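Local atomic coordinates of assembly chaperone of ribosomal protein L4 (Acl4) (Chaetomium thermophilum, PDB entry 5TQB), a protein that probably binds newly made ribosomal protein L4 as a dedicated TPR-repeat chaperone and accompanies it toward ribosome assembly. Residues Glu167-Thr178 with Thr190-Arg200. Numbering follows the deposited sequence.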
ATOM      1  N   GLU B 167      12.691 -13.659 -24.247  1.00 78.32           N
ATOM      2  CA  GLU B 167      13.700 -12.759 -23.697  1.00 79.18           C
ATOM      3  C   GLU B 167      13.829 -11.501 -24.544  1.00 81.36           C
ATOM      4  O   GLU B 167      14.045 -10.408 -24.017  1.00 83.13           O
ATOM      5  CB  GLU B 167      15.059 -13.450 -23.598  1.00 81.57           C
ATOM      6  CG  GLU B 167      16.126 -12.592 -22.931  1.00 83.93           C
ATOM      7  CD  GLU B 167      17.488 -13.252 -22.928  1.00 89.67           C
ATOM      8  OE1 GLU B 167      17.595 -14.383 -23.441  1.00 94.42           O
ATOM      9  OE2 GLU B 167      18.454 -12.639 -22.424  1.00 90.69           O
ATOM     10  N   GLN B 168      13.696 -11.664 -25.857  1.00 79.96           N
ATOM     11  CA  GLN B 168      13.813 -10.551 -26.791  1.00 79.69           C
ATOM     12  C   GLN B 168      12.692  -9.533 -26.573  1.00 79.84           C
ATOM     13  O   GLN B 168      12.933  -8.323 -26.500  1.00 77.26           O
ATOM     14  CB  GLN B 168      13.778 -11.081 -28.225  1.00 83.61           C
ATOM     15  CG  GLN B 168      14.080 -10.037 -29.285  1.00 88.08           C
ATOM     16  CD  GLN B 168      14.124 -10.617 -30.692  1.00 92.27           C
ATOM     17  OE1 GLN B 168      13.562 -10.045 -31.625  1.00 93.70           O
ATOM     18  NE2 GLN B 168      14.801 -11.750 -30.850  1.00 94.19           N
ATOM     19  N   ARG B 169      11.465 -10.031 -26.460  1.00 80.35           N
ATOM     20  CA  ARG B 169      10.311  -9.170 -26.241  1.00 81.37           C
ATOM     21  C   ARG B 169      10.405  -8.428 -24.907  1.00 77.25           C
ATOM     22  O   ARG B 169      10.078  -7.242 -24.830  1.00 74.74           O
ATOM     23  CB  ARG B 169       9.018  -9.984 -26.324  1.00 84.96           C
ATOM     24  CG  ARG B 169       8.610 -10.313 -27.752  1.00 90.63           C
ATOM     25  CD  ARG B 169       7.373 -11.192 -27.810  1.00 96.57           C
ATOM     26  NE  ARG B 169       6.871 -11.327 -29.175  1.00103.61           N
ATOM     27  CZ  ARG B 169       5.875 -12.131 -29.539  1.00108.02           C
ATOM     28  NH1 ARG B 169       5.263 -12.896 -28.642  1.00108.54           N
ATOM     29  NH2 ARG B 169       5.494 -12.176 -30.809  1.00110.39           N
ATOM     30  N   CYS B 170      10.864  -9.122 -23.867  1.00 76.03           N
ATOM     31  CA  CYS B 170      11.058  -8.500 -22.556  1.00 73.84           C
ATOM     32  C   CYS B 170      12.090  -7.382 -22.633  1.00 75.10           C
ATOM     33  O   CYS B 170      11.889  -6.307 -22.071  1.00 75.86           O
ATOM     34  CB  CYS B 170      11.507  -9.531 -21.514  1.00 73.01           C
ATOM     35  SG  CYS B 170      10.228 -10.685 -20.951  1.00 76.48           S
ATOM     36  N   GLU B 171      13.194  -7.640 -23.328  1.00 76.57           N
ATOM     37  CA  GLU B 171      14.252  -6.647 -23.476  1.00 78.30           C
ATOM     38  C   GLU B 171      13.750  -5.376 -24.157  1.00 76.97           C
ATOM     39  O   GLU B 171      14.197  -4.276 -23.833  1.00 77.69           O
ATOM     40  CB  GLU B 171      15.433  -7.227 -24.264  1.00 84.48           C
ATOM     41  CG  GLU B 171      16.495  -7.902 -23.402  1.00 87.74           C
ATOM     42  CD  GLU B 171      17.206  -6.931 -22.465  1.00 92.68           C
ATOM     43  OE1 GLU B 171      16.963  -5.707 -22.567  1.00 95.56           O
ATOM     44  OE2 GLU B 171      18.005  -7.395 -21.622  1.00 93.30           O
ATOM     45  N   ALA B 172      12.820  -5.531 -25.095  1.00 76.26           N
ATOM     46  CA  ALA B 172      12.278  -4.394 -25.833  1.00 75.43           C
ATOM     47  C   ALA B 172      11.318  -3.608 -24.952  1.00 75.49           C
ATOM     48  O   ALA B 172      11.240  -2.380 -25.032  1.00 75.62           O
ATOM     49  CB  ALA B 172      11.572  -4.870 -27.092  1.00 74.43           C
ATOM     50  N   LEU B 173      10.594  -4.324 -24.101  1.00 73.42           N
ATOM     51  CA  LEU B 173       9.630  -3.697 -23.212  1.00 69.74           C
ATOM     52  C   LEU B 173      10.318  -2.843 -22.151  1.00 67.23           C
ATOM     53  O   LEU B 173       9.895  -1.715 -21.895  1.00 63.54           O
ATOM     54  CB  LEU B 173       8.743  -4.763 -22.565  1.00 70.17           C
ATOM     55  CG  LEU B 173       7.732  -5.391 -23.529  1.00 69.67           C
ATOM     56  CD1 LEU B 173       7.266  -6.749 -23.035  1.00 69.03           C
ATOM     57  CD2 LEU B 173       6.547  -4.458 -23.717  1.00 68.41           C
ATOM     58  N   ILE B 174      11.385  -3.362 -21.548  1.00 69.54           N
ATOM     59  CA  ILE B 174      12.046  -2.645 -20.456  1.00 69.27           C
ATOM     60  C   ILE B 174      12.899  -1.477 -20.959  1.00 69.83           C
ATOM     61  O   ILE B 174      13.149  -0.531 -20.215  1.00 70.00           O
ATOM     62  CB  ILE B 174      12.898  -3.580 -19.552  1.00 70.18           C
ATOM     63  CG1 ILE B 174      14.013  -4.257 -20.356  1.00 73.25           C
ATOM     64  CG2 ILE B 174      12.008  -4.618 -18.874  1.00 65.02           C
ATOM     65  CD1 ILE B 174      15.018  -5.021 -19.502  1.00 75.41           C
ATOM     66  N   THR B 175      13.343  -1.536 -22.212  1.00 72.91           N
ATOM     67  CA  THR B 175      14.062  -0.406 -22.802  1.00 73.20           C
ATOM     68  C   THR B 175      13.107   0.771 -23.011  1.00 71.97           C
ATOM     69  O   THR B 175      13.431   1.910 -22.669  1.00 73.06           O
ATOM     70  CB  THR B 175      14.761  -0.764 -24.143  1.00 87.61           C
ATOM     71  OG1 THR B 175      13.851  -1.460 -25.005  1.00 89.57           O
ATOM     72  CG2 THR B 175      15.994  -1.628 -23.898  1.00 86.49           C
ATOM     73  N   GLU B 176      11.927   0.492 -23.560  1.00 68.21           N
ATOM     74  CA  GLU B 176      10.910   1.523 -23.740  1.00 73.26           C
ATOM     75  C   GLU B 176      10.408   2.066 -22.397  1.00 73.21           C
ATOM     76  O   GLU B 176      10.187   3.266 -22.254  1.00 73.67           O
ATOM     77  CB  GLU B 176       9.733   0.989 -24.563  1.00 79.26           C
ATOM     78  CG  GLU B 176       8.576   1.986 -24.697  1.00 85.53           C
ATOM     79  CD  GLU B 176       7.426   1.470 -25.549  1.00 89.65           C
ATOM     80  OE1 GLU B 176       7.611   0.461 -26.264  1.00 93.59           O
ATOM     81  OE2 GLU B 176       6.333   2.079 -25.505  1.00 87.61           O
ATOM     82  N   ALA B 177      10.230   1.185 -21.415  1.00 69.76           N
ATOM     83  CA  ALA B 177       9.693   1.589 -20.117  1.00 65.98           C
ATOM     84  C   ALA B 177      10.662   2.489 -19.348  1.00 70.03           C
ATOM     85  O   ALA B 177      10.241   3.447 -18.698  1.00 68.83           O
ATOM     86  CB  ALA B 177       9.338   0.368 -19.294  1.00 63.21           C
ATOM     87  N   THR B 178      11.956   2.184 -19.413  1.00 74.53           N
ATOM     88  CA  THR B 178      12.960   3.018 -18.755  1.00 78.71           C
ATOM     89  C   THR B 178      13.110   4.352 -19.481  1.00 82.07           C
ATOM     90  O   THR B 178      13.524   5.351 -18.894  1.00 84.58           O
ATOM     91  CB  THR B 178      14.340   2.327 -18.682  1.00 80.34           C
ATOM     92  OG1 THR B 178      14.700   1.820 -19.973  1.00 81.70           O
ATOM     93  CG2 THR B 178      14.318   1.187 -17.678  1.00 81.50           C
ATOM     94  N   THR B 190      11.265  -3.949 -12.626  1.00 60.78           N
ATOM     95  CA  THR B 190      11.009  -4.900 -13.698  1.00 59.35           C
ATOM     96  C   THR B 190      12.285  -5.189 -14.474  1.00 61.55           C
ATOM     97  O   THR B 190      12.464  -6.290 -14.990  1.00 62.45           O
ATOM     98  CB  THR B 190       9.908  -4.383 -14.645  1.00 54.96           C
ATOM     99  OG1 THR B 190       8.716  -4.152 -13.889  1.00 56.50           O
ATOM    100  CG2 THR B 190       9.596  -5.387 -15.747  1.00 54.01           C
ATOM    101  N   VAL B 191      13.168  -4.199 -14.554  1.00 62.21           N
ATOM    102  CA  VAL B 191      14.470  -4.396 -15.170  1.00 64.11           C
ATOM    103  C   VAL B 191      15.219  -5.458 -14.366  1.00 66.99           C
ATOM    104  O   VAL B 191      15.833  -6.361 -14.931  1.00 69.52           O
ATOM    105  CB  VAL B 191      15.270  -3.070 -15.232  1.00 63.58           C
ATOM    106  CG1 VAL B 191      16.754  -3.321 -15.498  1.00 63.32           C
ATOM    107  CG2 VAL B 191      14.701  -2.154 -16.305  1.00 63.88           C
ATOM    108  N   ALA B 192      15.142  -5.360 -13.043  1.00 67.01           N
ATOM    109  CA  ALA B 192      15.821  -6.307 -12.166  1.00 69.00           C
ATOM    110  C   ALA B 192      15.258  -7.714 -12.346  1.00 68.12           C
ATOM    111  O   ALA B 192      16.010  -8.692 -12.390  1.00 66.86           O
ATOM    112  CB  ALA B 192      15.691  -5.871 -10.720  1.00 68.78           C
ATOM    113  N   ASN B 193      13.934  -7.799 -12.452  1.00 65.41           N
ATOM    114  CA  ASN B 193      13.244  -9.066 -12.644  1.00 64.07           C
ATOM    115  C   ASN B 193      13.837  -9.805 -13.829  1.00 66.66           C
ATOM    116  O   ASN B 193      14.213 -10.971 -13.718  1.00 68.04           O
ATOM    117  CB  ASN B 193      11.754  -8.827 -12.879  1.00 65.15           C
ATOM    118  CG  ASN B 193      10.880  -9.888 -12.239  1.00 66.11           C
ATOM    119  OD1 ASN B 193      11.287 -11.037 -12.084  1.00 68.61           O
ATOM    120  ND2 ASN B 193       9.669  -9.501 -11.855  1.00 64.80           N
ATOM    121  N   VAL B 194      13.940  -9.106 -14.955  1.00 67.98           N
ATOM    122  CA  VAL B 194      14.536  -9.659 -16.173  1.00 70.60           C
ATOM    123  C   VAL B 194      15.986 -10.087 -15.945  1.00 70.55           C
ATOM    124  O   VAL B 194      16.363 -11.214 -16.257  1.00 74.08           O
ATOM    125  CB  VAL B 194      14.484  -8.636 -17.335  1.00 65.22           C
ATOM    126  CG1 VAL B 194      15.220  -9.158 -18.567  1.00 66.11           C
ATOM    127  CG2 VAL B 194      13.036  -8.303 -17.687  1.00 61.30           C
ATOM    128  N   ARG B 195      16.788  -9.174 -15.404  1.00 69.39           N
ATOM    129  CA  ARG B 195      18.206  -9.422 -15.157  1.00 71.52           C
ATOM    130  C   ARG B 195      18.455 -10.707 -14.356  1.00 73.71           C
ATOM    131  O   ARG B 195      19.326 -11.507 -14.718  1.00 74.92           O
ATOM    132  CB  ARG B 195      18.821  -8.221 -14.433  1.00 72.77           C
ATOM    133  CG  ARG B 195      18.908  -6.962 -15.290  1.00 76.44           C
ATOM    134  CD  ARG B 195      20.035  -7.053 -16.305  1.00 81.62           C
ATOM    135  NE  ARG B 195      20.122  -5.857 -17.141  1.00 82.57           N
ATOM    136  CZ  ARG B 195      19.424  -5.667 -18.257  1.00 81.64           C
ATOM    137  NH1 ARG B 195      18.573  -6.589 -18.686  1.00 81.54           N
ATOM    138  NH2 ARG B 195      19.575  -4.548 -18.947  1.00 82.46           N
ATOM    139  N   ILE B 196      17.688 -10.900 -13.283  1.00 69.43           N
ATOM    140  CA  ILE B 196      17.797 -12.094 -12.446  1.00 67.04           C
ATOM    141  C   ILE B 196      17.674 -13.352 -13.296  1.00 68.60           C
ATOM    142  O   ILE B 196      18.499 -14.265 -13.202  1.00 69.49           O
ATOM    143  CB  ILE B 196      16.701 -12.122 -11.353  1.00 64.01           C
ATOM    144  CG1 ILE B 196      16.926 -11.000 -10.338  1.00 64.97           C
ATOM    145  CG2 ILE B 196      16.694 -13.459 -10.617  1.00 62.24           C
ATOM    146  CD1 ILE B 196      15.716 -10.704  -9.442  1.00 59.77           C
ATOM    147  N   SER B 197      16.642 -13.393 -14.129  1.00 67.21           N
ATOM    148  CA  SER B 197      16.424 -14.534 -15.003  1.00 70.44           C
ATOM    149  C   SER B 197      17.438 -14.597 -16.148  1.00 72.98           C
ATOM    150  O   SER B 197      17.474 -15.577 -16.890  1.00 71.51           O
ATOM    151  CB  SER B 197      15.001 -14.515 -15.552  1.00 69.00           C
ATOM    152  OG  SER B 197      14.100 -15.030 -14.588  1.00 69.91           O
ATOM    153  N   GLN B 198      18.253 -13.555 -16.286  1.00 74.94           N
ATOM    154  CA  GLN B 198      19.338 -13.552 -17.265  1.00 77.14           C
ATOM    155  C   GLN B 198      20.667 -13.887 -16.602  1.00 77.35           C
ATOM    156  O   GLN B 198      21.720 -13.763 -17.222  1.00 80.40           O
ATOM    157  CB  GLN B 198      19.446 -12.188 -17.941  1.00 77.94           C
ATOM    158  CG  GLN B 198      18.304 -11.863 -18.876  1.00 76.06           C
ATOM    159  CD  GLN B 198      18.425 -10.471 -19.450  1.00 74.75           C
ATOM    160  OE1 GLN B 198      18.785  -9.526 -18.745  1.00 68.61           O
ATOM    161  NE2 GLN B 198      18.143 -10.337 -20.738  1.00 79.83           N
ATOM    162  N   GLU B 199      20.610 -14.301 -15.339  1.00 76.82           N
ATOM    163  CA  GLU B 199      21.808 -14.621 -14.569  1.00 80.63           C
ATOM    164  C   GLU B 199      22.733 -13.409 -14.468  1.00 80.61           C
ATOM    165  O   GLU B 199      23.954 -13.554 -14.378  1.00 83.32           O
ATOM    166  CB  GLU B 199      22.547 -15.810 -15.193  1.00 86.14           C
ATOM    167  CG  GLU B 199      21.645 -17.001 -15.490  1.00 89.89           C
ATOM    168  CD  GLU B 199      22.357 -18.121 -16.229  1.00 97.08           C
ATOM    169  OE1 GLU B 199      23.604 -18.079 -16.330  1.00103.72           O
ATOM    170  OE2 GLU B 199      21.667 -19.045 -16.713  1.00 95.53           O
ATOM    171  N   ARG B 200      22.140 -12.217 -14.497  1.00 76.71           N
ATOM    172  CA  ARG B 200      22.877 -10.971 -14.298  1.00 79.62           C
ATOM    173  C   ARG B 200      22.537 -10.381 -12.938  1.00 82.99           C
ATOM    174  O   ARG B 200      21.752  -9.433 -12.832  1.00 85.02           O
ATOM    175  CB  ARG B 200      22.540  -9.961 -15.392  1.00 78.57           C
ATOM    176  CG  ARG B 200      23.111 -10.309 -16.765  1.00 77.65           C
ATOM    177  CD  ARG B 200      23.293  -9.062 -17.607  1.00 78.44           C
ATOM    178  NE  ARG B 200      22.445  -9.059 -18.791  1.00 83.18           N
ATOM    179  CZ  ARG B 200      22.226  -7.986 -19.545  1.00 85.65           C
ATOM    180  NH1 ARG B 200      22.787  -6.826 -19.232  1.00 85.17           N
ATOM    181  NH2 ARG B 200      21.439  -8.070 -20.610  1.00 87.03           N
TER
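Glu171 OE2 is gripped by two donors from the facing helix and its end. Gln198 NE2 gives Glu171 OE2 a nearly straight hydrogen bond (3.1 Å, 163°), in the amide plane and on the anti lone pair. Arg195 NH1 meets Glu171 OE2 on the syn side, but tilted out of the carboxylate plane, in a salt bridge of 3.1 Å. Arg200 NH2 adds a long ion pair, although Arg200 has its stronger partner in Glu203. Gln198 NE2 also donates to Glu167 OE2 at 2.9 Å, with carboxylate and amide planes steeply turned against each other. Gln198 OE1 accepts from Arg195 NH1 at 2.9 Å, so both ends of the amide are held. Replacing Gln198 by alanine removes the amide, which would probably cost Glu167 its partner across the contact and Glu171 OE2 its straighter bond. Further along helix 167-178, Ile174 is a knob among Thr190, Val191, Val194 and Arg195. Its CG2 lies anti to the carbonyl carbon (chi1 61°) and meets Val194 CG2 tip to tip at 4.0 Å. Thr178 CG2 packs on Val191 CG2 at 3.6 Å. A Schellman motif with Glu199 at C-prime ends helix 185-197. The two helices run antiparallel (152°), a helical hairpin of the kind that TPR-like solenoids stack.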